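Local coordinates for thiamine monophosphate kinase (Aquifex aeolicus, PDB 1VQV), which catalyses the ATP-dependent phosphorylation of thiamine monophosphate to thiamine diphosphate, the active form of vitamin B1, at residues Phe152-Leu157 / Asp261-Phe266. Sequence-based numbering, arbitrary orientation.
Sequences FVSGTL and DYQLLF
F152 and F266 form an antiparallel hydrogen-bonded pair: F152 N donates to F266 O at 3.1 Å, and F266 N donates back to F152 O. F152 O also receives a CA-H...O contact from L265. On the same face of the sheet, F152 CB lies over one face of the F266 ring, 3.8 Å from its centroid, in a CH-pi contact. The ring planes are 19° apart, but the rings are displaced and share little face. V153 and L265, the adjacent non-hydrogen-bonded pair, meet on the other face, V153 CG1 to L265 CD1 at 3.6 Å. L264 O accepts S154 N, as well as a CA-H...O contact from V153. Where strand 150-153 ends, the S154 side chain continues the pairing. Its chi1 of 55° turns OG toward 261-266, where it accepts L264 N at 2.9 Å in a nearly straight bond (170°) and donates to Q263 OE1 at 2.7 Å, from above the amide plane; OE1 also has a weak bond from R191 NE. The bent Q263 side chain brings NE2 to 3.3 Å from G155 CA, and G155 N is hydrogen-bonded to D278 OD2. Further along, D261 OD2 lies beside L157 CA but is hydrogen-bonded to G158 N, while T156 OG1 pairs with D159. The contact joins two central strands of the seven-stranded mixed sheet near the active site: L264 lies about 5 Å, side chain to side chain, from the magnesium ligand D207, and D261 follows substrate-binding E260. Backbone bonds tie L265 to M206 and Q263 to I208 of strand 204-208, and V153 to T280 of strand 280-286; I73 of helix 57-73 packs on L264.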
loop_
_atom_site.group_PDB
_atom_site.type_symbol
_atom_site.label_atom_id
_atom_site.label_comp_id
_atom_site.label_asym_id
_atom_site.label_seq_id
_atom_site.Cartn_x
_atom_site.Cartn_y
_atom_site.Cartn_z
ATOM N N PHE B 152 23.232 20.955 -2.759
ATOM C CA PHE B 152 22.171 21.684 -3.456
ATOM C C PHE B 152 20.776 21.266 -3.020
ATOM O O PHE B 152 20.590 20.185 -2.450
ATOM C CB PHE B 152 22.229 21.457 -4.975
ATOM C CG PHE B 152 23.556 21.742 -5.593
ATOM C CD1 PHE B 152 24.592 20.811 -5.511
ATOM C CD2 PHE B 152 23.771 22.934 -6.275
ATOM C CE1 PHE B 152 25.836 21.066 -6.108
ATOM C CE2 PHE B 152 25.003 23.201 -6.871
ATOM C CZ PHE B 152 26.040 22.263 -6.789
ATOM N N VAL B 153 19.811 22.143 -3.296
ATOM C CA VAL B 153 18.394 21.891 -3.045
ATOM C C VAL B 153 17.667 22.476 -4.251
ATOM O O VAL B 153 18.117 23.450 -4.844
ATOM C CB VAL B 153 17.826 22.562 -1.747
ATOM C CG1 VAL B 153 18.548 22.039 -0.526
ATOM C CG2 VAL B 153 17.907 24.085 -1.835
ATOM N N SER B 154 16.551 21.873 -4.636
ATOM C CA SER B 154 15.795 22.394 -5.765
ATOM C C SER B 154 14.752 23.342 -5.214
ATOM O O SER B 154 14.471 23.323 -4.023
ATOM C CB SER B 154 15.119 21.260 -6.538
ATOM O OG SER B 154 14.307 20.476 -5.694
ATOM N N GLY B 155 14.197 24.184 -6.080
ATOM C CA GLY B 155 13.178 25.123 -5.655
ATOM C C GLY B 155 13.570 25.946 -4.448
ATOM O O GLY B 155 14.754 26.196 -4.207
ATOM N N THR B 156 12.561 26.370 -3.695
ATOM C CA THR B 156 12.742 27.175 -2.483
ATOM C C THR B 156 12.260 26.370 -1.276
ATOM O O THR B 156 11.675 25.303 -1.439
ATOM C CB THR B 156 11.948 28.517 -2.587
ATOM O OG1 THR B 156 10.543 28.253 -2.760
ATOM C CG2 THR B 156 12.433 29.326 -3.788
ATOM N N LEU B 157 12.504 26.859 -0.069
ATOM C CA LEU B 157 12.076 26.110 1.098
ATOM C C LEU B 157 11.208 26.940 2.016
ATOM O O LEU B 157 11.340 28.168 2.055
ATOM C CB LEU B 157 13.292 25.611 1.867
ATOM C CG LEU B 157 14.336 24.861 1.036
ATOM C CD1 LEU B 157 15.616 24.810 1.832
ATOM C CD2 LEU B 157 13.851 23.462 0.656
ATOM N N ASP B 261 8.654 19.768 1.988
ATOM C CA ASP B 261 8.607 20.748 0.902
ATOM C C ASP B 261 8.586 20.114 -0.472
ATOM O O ASP B 261 8.390 20.787 -1.471
ATOM C CB ASP B 261 9.812 21.680 0.966
ATOM C CG ASP B 261 9.528 22.938 1.732
ATOM O OD1 ASP B 261 8.598 23.665 1.322
ATOM O OD2 ASP B 261 10.234 23.192 2.738
ATOM N N TYR B 262 8.809 18.814 -0.518
ATOM C CA TYR B 262 8.838 18.074 -1.771
ATOM C C TYR B 262 9.927 18.582 -2.710
ATOM O O TYR B 262 9.762 18.575 -3.928
ATOM C CB TYR B 262 7.484 18.141 -2.467
ATOM C CG TYR B 262 6.317 17.957 -1.536
ATOM C CD1 TYR B 262 5.545 19.050 -1.148
ATOM C CD2 TYR B 262 5.993 16.697 -1.027
ATOM C CE1 TYR B 262 4.478 18.904 -0.275
ATOM C CE2 TYR B 262 4.930 16.532 -0.152
ATOM C CZ TYR B 262 4.174 17.644 0.222
ATOM O OH TYR B 262 3.129 17.501 1.112
ATOM N N GLN B 263 11.030 19.039 -2.128
ATOM C CA GLN B 263 12.167 19.498 -2.911
ATOM C C GLN B 263 13.310 18.516 -2.686
ATOM O O GLN B 263 13.330 17.779 -1.702
ATOM C CB GLN B 263 12.589 20.912 -2.501
ATOM C CG GLN B 263 11.610 22.010 -2.904
ATOM C CD GLN B 263 11.343 22.067 -4.407
ATOM O OE1 GLN B 263 11.748 21.187 -5.160
ATOM N NE2 GLN B 263 10.647 23.100 -4.838
ATOM N N LEU B 264 14.259 18.498 -3.608
ATOM C CA LEU B 264 15.394 17.593 -3.510
ATOM C C LEU B 264 16.582 18.159 -2.748
ATOM O O LEU B 264 16.860 19.352 -2.811
ATOM C CB LEU B 264 15.860 17.208 -4.906
ATOM C CG LEU B 264 14.843 16.461 -5.750
ATOM C CD1 LEU B 264 15.330 16.378 -7.169
ATOM C CD2 LEU B 264 14.626 15.065 -5.158
ATOM N N LEU B 265 17.273 17.287 -2.019
ATOM C CA LEU B 265 18.480 17.657 -1.286
ATOM C C LEU B 265 19.488 16.633 -1.783
ATOM O O LEU B 265 19.400 15.460 -1.434
ATOM C CB LEU B 265 18.287 17.518 0.217
ATOM C CG LEU B 265 19.546 17.718 1.058
ATOM C CD1 LEU B 265 20.107 19.099 0.855
ATOM C CD2 LEU B 265 19.215 17.502 2.516
ATOM N N PHE B 266 20.423 17.075 -2.622
ATOM C CA PHE B 266 21.410 16.188 -3.214
ATOM C C PHE B 266 22.817 16.740 -3.118
ATOM O O PHE B 266 23.005 17.875 -2.721
ATOM C CB PHE B 266 21.042 15.917 -4.687
ATOM C CG PHE B 266 20.876 17.172 -5.545
ATOM C CD1 PHE B 266 21.776 17.462 -6.573
ATOM C CD2 PHE B 266 19.808 18.049 -5.346
ATOM C CE1 PHE B 266 21.611 18.603 -7.390
ATOM C CE2 PHE B 266 19.642 19.189 -6.155
ATOM C CZ PHE B 266 20.548 19.460 -7.176
#